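PDB 4A6E: acetylserotonin O-methyltransferase from Homo sapiens, which catalyses the last step of melatonin synthesis, transferring a methyl group from S-adenosyl-L-methionine to the hydroxyl of N-acetylserotonin. Local coordinates for residues Q102-K107 / F156-Q161; E141-I146 / L254-D259; N129-T134 / L304-G309. All coordinates share one frame; numbering follows the deposited sequence.

Interaction 1 of 3, residues Q102-K107 / F156-Q161. With ASE (N-acetyl serotonin), chain D; SAM (S-adenosylmethionine), chain C; SO4 (sulfate ion), chain E.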
# COMPACT_ATOMS: atom_id res chain seq x y z
N GLN A 102 3.69 5.70 17.47
CA GLN A 102 4.19 5.76 16.11
C GLN A 102 3.16 6.43 15.22
O GLN A 102 3.33 6.47 14.01
CB GLN A 102 4.57 4.37 15.61
CG GLN A 102 5.70 3.71 16.38
CD GLN A 102 7.02 4.44 16.30
OE1 GLN A 102 7.64 4.70 17.33
NE2 GLN A 102 7.50 4.78 15.08
N CYS A 103 2.13 7.02 15.84
CA CYS A 103 1.00 7.69 15.21
C CYS A 103 1.32 8.74 14.16
O CYS A 103 0.77 8.67 13.07
CB CYS A 103 0.06 8.25 16.27
SG CYS A 103 -1.41 7.24 16.53
N SER A 104 2.14 9.74 14.51
CA SER A 104 2.49 10.88 13.67
C SER A 104 3.20 10.47 12.40
O SER A 104 2.92 11.03 11.34
CB SER A 104 3.30 11.90 14.46
OG SER A 104 2.48 12.44 15.48
N MET A 105 4.09 9.48 12.51
CA MET A 105 4.87 8.90 11.42
C MET A 105 3.94 8.20 10.43
O MET A 105 4.03 8.44 9.21
CB MET A 105 5.97 7.95 11.98
CG MET A 105 6.93 7.40 10.93
SD MET A 105 7.60 8.59 9.70
CE MET A 105 9.08 8.91 10.43
N LEU A 106 2.99 7.41 10.96
CA LEU A 106 1.99 6.71 10.17
C LEU A 106 1.09 7.71 9.41
O LEU A 106 0.83 7.50 8.22
CB LEU A 106 1.17 5.76 11.04
CG LEU A 106 1.95 4.60 11.67
CD1 LEU A 106 1.15 3.94 12.74
CD2 LEU A 106 2.42 3.58 10.63
N LYS A 107 0.68 8.81 10.07
CA LYS A 107 -0.14 9.86 9.46
C LYS A 107 0.63 10.52 8.30
O LYS A 107 0.04 10.74 7.24
CB LYS A 107 -0.55 10.91 10.49
CG LYS A 107 -1.69 10.49 11.42
CD LYS A 107 -1.74 11.46 12.58
CE LYS A 107 -3.01 11.36 13.36
NZ LYS A 107 -3.09 12.45 14.37
N PHE A 156 5.93 16.69 9.71
CA PHE A 156 7.22 16.07 9.41
C PHE A 156 8.07 15.94 10.71
O PHE A 156 8.56 14.84 11.01
CB PHE A 156 7.98 16.87 8.33
CG PHE A 156 9.24 16.20 7.84
CD1 PHE A 156 9.20 15.26 6.82
CD2 PHE A 156 10.48 16.52 8.41
CE1 PHE A 156 10.37 14.64 6.36
CE2 PHE A 156 11.65 15.89 7.96
CZ PHE A 156 11.59 14.97 6.93
N MET A 157 8.16 17.03 11.49
CA MET A 157 8.87 17.07 12.77
C MET A 157 8.29 16.13 13.83
O MET A 157 9.05 15.50 14.57
CB MET A 157 8.98 18.51 13.29
CG MET A 157 10.01 19.33 12.56
SD MET A 157 9.99 21.08 12.99
CE MET A 157 10.71 21.05 14.68
N GLN A 158 6.94 16.00 13.88
CA GLN A 158 6.26 15.11 14.84
C GLN A 158 6.48 13.67 14.40
O GLN A 158 6.74 12.81 15.24
CB GLN A 158 4.75 15.39 14.92
CG GLN A 158 4.36 16.77 15.47
CD GLN A 158 2.88 17.05 15.30
OE1 GLN A 158 2.26 16.75 14.27
NE2 GLN A 158 2.29 17.65 16.32
N ALA A 159 6.40 13.44 13.09
CA ALA A 159 6.58 12.13 12.47
C ALA A 159 7.93 11.52 12.76
O ALA A 159 7.99 10.44 13.32
CB ALA A 159 6.37 12.22 10.96
N LEU A 160 9.01 12.22 12.38
CA LEU A 160 10.39 11.71 12.51
C LEU A 160 10.90 11.39 13.90
O LEU A 160 11.67 10.43 14.07
CB LEU A 160 11.42 12.49 11.66
CG LEU A 160 11.55 12.01 10.20
CD1 LEU A 160 10.32 12.37 9.36
CD2 LEU A 160 12.79 12.58 9.56
N GLN A 161 10.42 12.14 14.91
CA GLN A 161 10.87 11.95 16.28
C GLN A 161 10.50 10.63 16.95
O GLN A 161 11.21 10.18 17.84
CB GLN A 161 10.50 13.16 17.14
CG GLN A 161 9.05 13.30 17.53
CD GLN A 161 8.87 14.30 18.63
OE1 GLN A 161 9.77 15.09 18.95
NE2 GLN A 161 7.69 14.28 19.24
C1 ASE D . 13.88 11.85 5.50
C2 ASE D . 13.36 10.86 6.33
C3 ASE D . 12.04 10.46 6.05
C4 ASE D . 13.16 12.47 4.43
C5 ASE D . 11.85 12.05 4.17
C6 ASE D . 11.26 11.05 4.96
C7 ASE D . 11.15 9.47 6.68
C8 ASE D . 9.97 9.47 5.99
N9 ASE D . 10.00 10.41 4.96
O10 ASE D . 15.15 12.23 5.70
C11 ASE D . 11.61 8.57 7.79
C12 ASE D . 12.20 7.29 7.07
N13 ASE D . 11.08 6.47 6.52
C14 ASE D . 11.01 6.16 5.15
C15 ASE D . 9.80 5.36 4.67
O16 ASE D . 11.88 6.52 4.30
N SAM C . 18.00 13.91 12.60
CA SAM C . 16.50 13.86 12.59
C SAM C . 15.92 12.45 12.60
O SAM C . 16.57 11.49 12.14
OXT SAM C . 14.77 12.26 13.07
CB SAM C . 15.88 14.67 11.48
CG SAM C . 16.20 13.96 10.16
SD SAM C . 15.53 14.79 8.68
CE SAM C . 15.68 13.50 7.56
C5' SAM C . 16.87 15.83 8.02
C4' SAM C . 17.04 17.09 8.86
O4' SAM C . 18.05 17.90 8.20
C3' SAM C . 15.71 17.89 8.89
O3' SAM C . 15.49 18.20 10.25
C2' SAM C . 15.98 19.14 7.98
O2' SAM C . 15.35 20.32 8.47
C1' SAM C . 17.52 19.27 8.19
N9 SAM C . 18.25 20.04 7.19
C8 SAM C . 18.14 19.90 5.83
N7 SAM C . 18.95 20.75 5.24
C5 SAM C . 19.65 21.47 6.16
C6 SAM C . 20.65 22.48 6.09
N6 SAM C . 21.15 22.92 4.89
N1 SAM C . 21.11 22.98 7.24
C2 SAM C . 20.62 22.53 8.45
N3 SAM C . 19.71 21.56 8.59
C4 SAM C . 19.20 21.01 7.46
S SO4 E . -2.59 15.97 13.00
O1 SO4 E . -3.87 15.21 13.06
O2 SO4 E . -2.85 17.30 12.45
O3 SO4 E . -1.98 16.08 14.34
O4 SO4 E . -1.64 15.29 12.14
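Met105 reaches across Ala159 toward Leu160 where the start of helix 103-117 meets residues 156-161 of helix 150-161; Met105, Ala159 and Ser104 carry most of the meeting, with Leu160 receiving the end of the methionine. CG of Met105 lies anti to the backbone N (chi1 -174°), and bends at the next two torsions carry the thioether alongside the other helix. SD thereby comes to 4.0 Å from CB of Ala159, and the terminal methyl CE rests 3.8 Å from CD1 of Leu160. The unbranched, flexible methionine suits this path, since it can follow the neighbouring backbone and still reach the substrate, where CE lies 3.7 Å from C11 of N-acetylserotonin. Its backbone N is hydrogen-bonded to Glu162.

Ala159 is short enough to let the backbones come close: the CA atoms of Met105 and Ala159 are 3.8 Å apart. Ser104 is similarly compact, its CB set against the Gln158 carbonyl group and its OG beside CB of Gln158.

Leu160 divides its branches between partners. CD1 also sits over the centre of the Phe156 ring, 3.7 Å above its plane, while CD2 touches SD of S-adenosylmethionine at 3.6 Å. The Phe156 ring turns its edge to the indole of the substrate, so leucine and phenylalanine together form an apolar wall beside both ligands.

The two short helical segments cross at -122°, their axes approaching to 7.0 Å. Leu106 packs on helix 7-31 and on Ala16 of the second subunit, and Met157 lies against helix 212-221.

Interaction 2 of 3, residues E141-I146 / L254-D259. With ASE (N-acetyl serotonin), chain D; SAM (S-adenosylmethionine), chain C.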
# COMPACT_ATOMS: atom_id res chain seq x y z
N GLU A 141 14.97 23.22 -4.43
CA GLU A 141 15.44 23.39 -3.05
C GLU A 141 14.62 22.34 -2.31
O GLU A 141 13.42 22.53 -2.09
CB GLU A 141 15.15 24.80 -2.51
CG GLU A 141 16.39 25.55 -2.05
CD GLU A 141 17.27 24.88 -1.01
OE1 GLU A 141 16.73 24.36 -0.00
OE2 GLU A 141 18.51 24.88 -1.21
N LEU A 142 15.24 21.17 -2.04
CA LEU A 142 14.57 20.02 -1.44
C LEU A 142 13.64 20.32 -0.27
O LEU A 142 12.44 19.97 -0.33
CB LEU A 142 15.57 18.92 -1.07
CG LEU A 142 14.95 17.62 -0.58
CD1 LEU A 142 14.06 16.98 -1.66
CD2 LEU A 142 16.00 16.69 0.02
N PHE A 143 14.18 20.95 0.79
CA PHE A 143 13.39 21.22 1.98
C PHE A 143 12.29 22.30 1.86
O PHE A 143 11.41 22.36 2.72
CB PHE A 143 14.25 21.26 3.26
CG PHE A 143 14.56 19.87 3.77
CD1 PHE A 143 15.63 19.14 3.24
CD2 PHE A 143 13.80 19.28 4.77
CE1 PHE A 143 15.92 17.85 3.70
CE2 PHE A 143 14.09 17.99 5.23
CZ PHE A 143 15.13 17.28 4.68
N THR A 144 12.26 23.05 0.72
CA THR A 144 11.16 23.99 0.46
C THR A 144 9.93 23.16 0.03
O THR A 144 8.80 23.54 0.35
CB THR A 144 11.49 25.15 -0.53
OG1 THR A 144 11.86 24.63 -1.81
CG2 THR A 144 12.53 26.13 0.00
N ALA A 145 10.18 22.05 -0.70
CA ALA A 145 9.15 21.11 -1.15
C ALA A 145 8.70 20.25 0.04
O ALA A 145 7.50 20.09 0.22
CB ALA A 145 9.68 20.22 -2.26
N ILE A 146 9.65 19.72 0.85
CA ILE A 146 9.34 18.91 2.04
C ILE A 146 8.53 19.74 3.08
O ILE A 146 7.58 19.20 3.66
CB ILE A 146 10.58 18.18 2.64
CG1 ILE A 146 11.22 17.25 1.59
CG2 ILE A 146 10.20 17.41 3.93
CD1 ILE A 146 12.55 16.56 2.04
N LEU A 254 22.64 12.21 5.74
CA LEU A 254 23.34 11.71 4.54
C LEU A 254 22.45 11.01 3.50
O LEU A 254 22.66 11.21 2.30
CB LEU A 254 24.61 10.88 4.87
CG LEU A 254 25.71 11.55 5.74
CD1 LEU A 254 26.85 10.56 6.08
CD2 LEU A 254 26.27 12.79 5.06
N HIS A 255 21.42 10.28 3.96
CA HIS A 255 20.48 9.59 3.07
C HIS A 255 19.60 10.54 2.22
O HIS A 255 18.97 10.07 1.28
CB HIS A 255 19.67 8.51 3.82
CG HIS A 255 18.49 9.01 4.60
ND1 HIS A 255 17.36 8.22 4.80
CD2 HIS A 255 18.29 10.20 5.22
CE1 HIS A 255 16.52 8.95 5.52
NE2 HIS A 255 17.04 10.15 5.80
N ASP A 256 19.57 11.86 2.52
CA ASP A 256 18.75 12.82 1.78
C ASP A 256 19.48 13.33 0.56
O ASP A 256 18.86 13.93 -0.33
CB ASP A 256 18.44 14.06 2.64
CG ASP A 256 17.61 13.89 3.89
OD1 ASP A 256 16.93 12.85 4.02
OD2 ASP A 256 17.57 14.84 4.72
N TRP A 257 20.81 13.19 0.55
CA TRP A 257 21.65 13.78 -0.48
C TRP A 257 22.51 12.85 -1.29
O TRP A 257 22.84 11.74 -0.85
CB TRP A 257 22.53 14.86 0.15
CG TRP A 257 21.83 15.77 1.11
CD1 TRP A 257 21.96 15.79 2.47
CD2 TRP A 257 20.91 16.84 0.78
NE1 TRP A 257 21.18 16.79 3.01
CE2 TRP A 257 20.54 17.46 2.00
CE3 TRP A 257 20.39 17.34 -0.42
CZ2 TRP A 257 19.66 18.56 2.04
CZ3 TRP A 257 19.51 18.43 -0.38
CH2 TRP A 257 19.16 19.02 0.84
N ALA A 258 22.88 13.33 -2.48
CA ALA A 258 23.77 12.63 -3.41
C ALA A 258 25.25 12.70 -2.90
O ALA A 258 25.60 13.59 -2.10
CB ALA A 258 23.63 13.25 -4.79
N ASP A 259 26.10 11.75 -3.35
CA ASP A 259 27.52 11.65 -2.93
C ASP A 259 28.29 12.96 -2.82
O ASP A 259 28.92 13.21 -1.79
CB ASP A 259 28.29 10.59 -3.75
CG ASP A 259 28.12 9.13 -3.32
OD1 ASP A 259 27.03 8.77 -2.80
OD2 ASP A 259 29.05 8.33 -3.55
C1 ASE D . 13.88 11.85 5.50
C2 ASE D . 13.36 10.86 6.33
C3 ASE D . 12.04 10.46 6.05
C4 ASE D . 13.16 12.47 4.43
C5 ASE D . 11.85 12.05 4.17
C6 ASE D . 11.26 11.05 4.96
C7 ASE D . 11.15 9.47 6.68
C8 ASE D . 9.97 9.47 5.99
N9 ASE D . 10.00 10.41 4.96
O10 ASE D . 15.15 12.23 5.70
C11 ASE D . 11.61 8.57 7.79
C12 ASE D . 12.20 7.29 7.07
N13 ASE D . 11.08 6.47 6.52
C14 ASE D . 11.01 6.16 5.15
C15 ASE D . 9.80 5.36 4.67
O16 ASE D . 11.88 6.52 4.30
N SAM C . 18.00 13.91 12.60
CA SAM C . 16.50 13.86 12.59
C SAM C . 15.92 12.45 12.60
O SAM C . 16.57 11.49 12.14
OXT SAM C . 14.77 12.26 13.07
CB SAM C . 15.88 14.67 11.48
CG SAM C . 16.20 13.96 10.16
SD SAM C . 15.53 14.79 8.68
CE SAM C . 15.68 13.50 7.56
C5' SAM C . 16.87 15.83 8.02
C4' SAM C . 17.04 17.09 8.86
O4' SAM C . 18.05 17.90 8.20
C3' SAM C . 15.71 17.89 8.89
O3' SAM C . 15.49 18.20 10.25
C2' SAM C . 15.98 19.14 7.98
O2' SAM C . 15.35 20.32 8.47
C1' SAM C . 17.52 19.27 8.19
N9 SAM C . 18.25 20.04 7.19
C8 SAM C . 18.14 19.90 5.83
N7 SAM C . 18.95 20.75 5.24
C5 SAM C . 19.65 21.47 6.16
C6 SAM C . 20.65 22.48 6.09
N6 SAM C . 21.15 22.92 4.89
N1 SAM C . 21.11 22.98 7.24
C2 SAM C . 20.62 22.53 8.45
N3 SAM C . 19.71 21.56 8.59
C4 SAM C . 19.20 21.01 7.46
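Leu142 lays its CD2 methyl over the six-membered ring of Trp257, a CH-pi contact 4.3 Å from the ring centroid and 26° off the normal. The side chain extends from helix 142-146 to the loop that follows strand 247-251. A leucine suits the broad indole because its CD2 methyl can lie over the face while CB meets the CZ3 and CH2 end. The edge of the same indole faces N7 of the S-adenosylmethionine adenine.

Phe143 is enclosed differently. CD1 of Ile146 lies over the centre of one face, and C8 of the adenine lies 3.6 Å above the opposite face, toward the rim. Its edge points at Asp256, with CZ 3.5 Å from OD2. The side chains cross at about a right angle, and ring and carboxylate planes are 50° apart. A flat aromatic side chain can thus cover the cofactor and turn its C-H edge to a carboxylate oxygen.

In Asp256, chi1 sets CG beside the backbone N and brings the carboxylate to the substrate, and its turn about CB-CG sends the two oxygens to different partners. OD2 faces the Phe143 edge and C5' of S-adenosylmethionine, whereas OD1 accepts a hydrogen bond from the substrate hydroxyl O10 at 2.5 Å. His255 takes the less common position between backbone N and carbonyl carbon (chi1 81°), so that NE2 donates a hydrogen bond to O10 at 2.8 Å.

ND1 of His255 is hydrogen-bonded to OE2 of Glu311, a second-shell residue that helps set the imidazole's rotation. Gripped by two adjacent residues, the hydroxyl oxygen is held near the reactive methyl CE of S-adenosylmethionine, consistent with the proton donor/acceptor role inferred for His255.

Interaction 3 of 3, residues N129-T134 / L304-G309. With ASE (N-acetyl serotonin), chain D.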
# COMPACT_ATOMS: atom_id res chain seq x y z
N ASN A 129 12.78 12.67 -7.68
CA ASN A 129 11.61 12.86 -6.85
C ASN A 129 10.43 13.48 -7.64
O ASN A 129 10.61 13.97 -8.76
CB ASN A 129 11.97 13.63 -5.57
CG ASN A 129 12.39 15.07 -5.76
OD1 ASN A 129 11.71 15.88 -6.42
ND2 ASN A 129 13.46 15.43 -5.09
N GLN A 130 9.22 13.41 -7.06
CA GLN A 130 7.97 13.78 -7.72
C GLN A 130 7.12 14.84 -7.01
O GLN A 130 5.90 14.87 -7.21
CB GLN A 130 7.14 12.50 -7.98
CG GLN A 130 7.88 11.43 -8.77
CD GLN A 130 8.08 11.77 -10.22
OE1 GLN A 130 7.14 12.09 -10.95
NE2 GLN A 130 9.31 11.69 -10.68
N TYR A 131 7.73 15.72 -6.20
CA TYR A 131 6.98 16.78 -5.52
C TYR A 131 6.12 17.65 -6.46
O TYR A 131 4.94 17.89 -6.19
CB TYR A 131 7.91 17.62 -4.63
CG TYR A 131 8.35 16.86 -3.41
CD1 TYR A 131 7.48 16.63 -2.35
CD2 TYR A 131 9.64 16.34 -3.32
CE1 TYR A 131 7.87 15.89 -1.24
CE2 TYR A 131 10.05 15.61 -2.20
CZ TYR A 131 9.16 15.38 -1.17
OH TYR A 131 9.53 14.66 -0.06
N LEU A 132 6.72 18.07 -7.59
CA LEU A 132 6.07 18.87 -8.62
C LEU A 132 4.83 18.17 -9.24
O LEU A 132 3.78 18.80 -9.39
CB LEU A 132 7.11 19.23 -9.69
CG LEU A 132 6.66 20.04 -10.91
CD1 LEU A 132 6.13 21.41 -10.51
CD2 LEU A 132 7.80 20.20 -11.88
N GLU A 133 4.95 16.87 -9.56
CA GLU A 133 3.89 16.08 -10.19
C GLU A 133 2.83 15.61 -9.18
O GLU A 133 1.72 15.26 -9.57
CB GLU A 133 4.48 14.89 -10.98
CG GLU A 133 5.59 15.28 -11.98
CD GLU A 133 7.04 15.36 -11.50
OE1 GLU A 133 7.29 15.75 -10.34
OE2 GLU A 133 7.94 15.07 -12.33
N THR A 134 3.17 15.61 -7.88
CA THR A 134 2.27 15.18 -6.80
C THR A 134 1.55 16.35 -6.11
O THR A 134 0.33 16.32 -5.96
CB THR A 134 3.01 14.31 -5.78
OG1 THR A 134 3.88 13.42 -6.46
CG2 THR A 134 2.07 13.55 -4.85
N LEU A 304 14.40 7.97 -3.29
CA LEU A 304 14.33 8.27 -4.73
C LEU A 304 13.13 9.18 -5.02
O LEU A 304 13.24 10.16 -5.76
CB LEU A 304 14.25 6.97 -5.56
CG LEU A 304 14.21 7.12 -7.07
CD1 LEU A 304 15.54 7.55 -7.62
CD2 LEU A 304 13.83 5.83 -7.71
N VAL A 305 12.02 8.87 -4.36
CA VAL A 305 10.71 9.49 -4.42
C VAL A 305 10.60 10.79 -3.54
O VAL A 305 10.00 11.77 -3.98
CB VAL A 305 9.71 8.35 -4.04
CG1 VAL A 305 8.66 8.76 -3.01
CG2 VAL A 305 9.08 7.71 -5.26
N GLN A 306 11.20 10.79 -2.33
CA GLN A 306 11.08 11.90 -1.37
C GLN A 306 12.27 12.86 -1.18
O GLN A 306 12.06 13.96 -0.66
CB GLN A 306 10.57 11.40 -0.01
CG GLN A 306 9.06 11.19 0.04
CD GLN A 306 8.54 11.39 1.45
OE1 GLN A 306 8.13 12.49 1.82
NE2 GLN A 306 8.58 10.36 2.27
N THR A 307 13.51 12.45 -1.51
CA THR A 307 14.69 13.31 -1.33
C THR A 307 15.55 13.31 -2.59
O THR A 307 15.03 13.12 -3.69
CB THR A 307 15.48 12.91 -0.06
OG1 THR A 307 16.09 11.64 -0.27
CG2 THR A 307 14.64 12.93 1.22
N GLU A 308 16.88 13.52 -2.43
CA GLU A 308 17.88 13.51 -3.50
C GLU A 308 18.92 12.38 -3.29
O GLU A 308 19.84 12.24 -4.11
CB GLU A 308 18.63 14.85 -3.53
CG GLU A 308 18.00 15.94 -4.38
CD GLU A 308 18.55 17.34 -4.14
OE1 GLU A 308 19.75 17.46 -3.75
OE2 GLU A 308 17.79 18.31 -4.35
N GLY A 309 18.74 11.59 -2.22
CA GLY A 309 19.67 10.54 -1.83
C GLY A 309 19.25 9.10 -2.07
O GLY A 309 18.51 8.80 -3.01
C1 ASE D . 13.88 11.85 5.50
C2 ASE D . 13.36 10.86 6.33
C3 ASE D . 12.04 10.46 6.05
C4 ASE D . 13.16 12.47 4.43
C5 ASE D . 11.85 12.05 4.17
C6 ASE D . 11.26 11.05 4.96
C7 ASE D . 11.15 9.47 6.68
C8 ASE D . 9.97 9.47 5.99
N9 ASE D . 10.00 10.41 4.96
O10 ASE D . 15.15 12.23 5.70
C11 ASE D . 11.61 8.57 7.79
C12 ASE D . 12.20 7.29 7.07
N13 ASE D . 11.08 6.47 6.52
C14 ASE D . 11.01 6.16 5.15
C15 ASE D . 9.80 5.36 4.67
O16 ASE D . 11.88 6.52 4.30
O HOH W 1 15.29 17.74 -5.16
O HOH W 2 7.25 13.02 -4.53
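Tyr131 bonds to the last helical carbonyl of helix 294-306, that of Gln306, and Asn129 to that of Thr307 just beyond, within the Rossmann-like methyltransferase domain. There Thr307 forms an ST turn, its OG1 accepting from N of Gly309; threonine suits the position because its hydroxyl can fold back on the chain, and OG1 also bonds to Met303 O.

Two direct hydrogen bonds join the segments. The Tyr131 hydroxyl OH donates to O of Gln306 at 2.7 Å, approaching in the carbonyl plane on a lone pair. CG of Tyr131 lies beside the backbone N (chi1 -72°), and the long, rigid ring carries the hydroxyl across to the helix end, its edge turned to the same oxygen. The bond helps position the backbone of Gln306, a substrate-binding residue. A phenylalanine here would keep the ring but would probably leave O of Gln306 without this donor. Asn129 uses ND2 to bond with O of Thr307 at 3.1 Å; the bond is nearly straight at 172°, yet ND2 stands well above the carbonyl plane. A short amide suits this place, since it can donate to the backbone and to water at once.

Water supplies further links. One water accepts from ND2 of Asn129 and donates to OE2 of Glu308, while another donates to O of Val305 and accepts weakly from N of Gln130.

Apolar packing extends the contact to neighbours: Tyr131 lies against Ala145 and Ile146, and Val305 packs on helices 103-117 and 120-126. On the substrate side, the methyl CG2 of Thr307 is 3.6 Å from C4 of N-acetylserotonin.

Overall arrangement
All three interactions touch the same N-acetylserotonin molecule, and interactions 1 and 2 also share S-adenosylmethionine. Interactions 2 and 3 are neighbours, with centres about 9 Å apart: O of Asp256 and N of Glu308 lie 2.9 Å apart in a probable hydrogen bond, linking the loop of His255, the inferred proton donor/acceptor, and substrate-binding Asp256 to the turn after helix 294-306. Interaction 1 stands farther off, its centre about 18 Å from that of interaction 2, yet CE1 of Phe156 meets CG2 of Ile146 at 3.7 Å. Interactions 1 and 3 do not touch; their nearest atoms are about 6 Å apart. Along the chain, interaction 2 is nested within the loop closed by interaction 3, whereas interaction 1 crosses both.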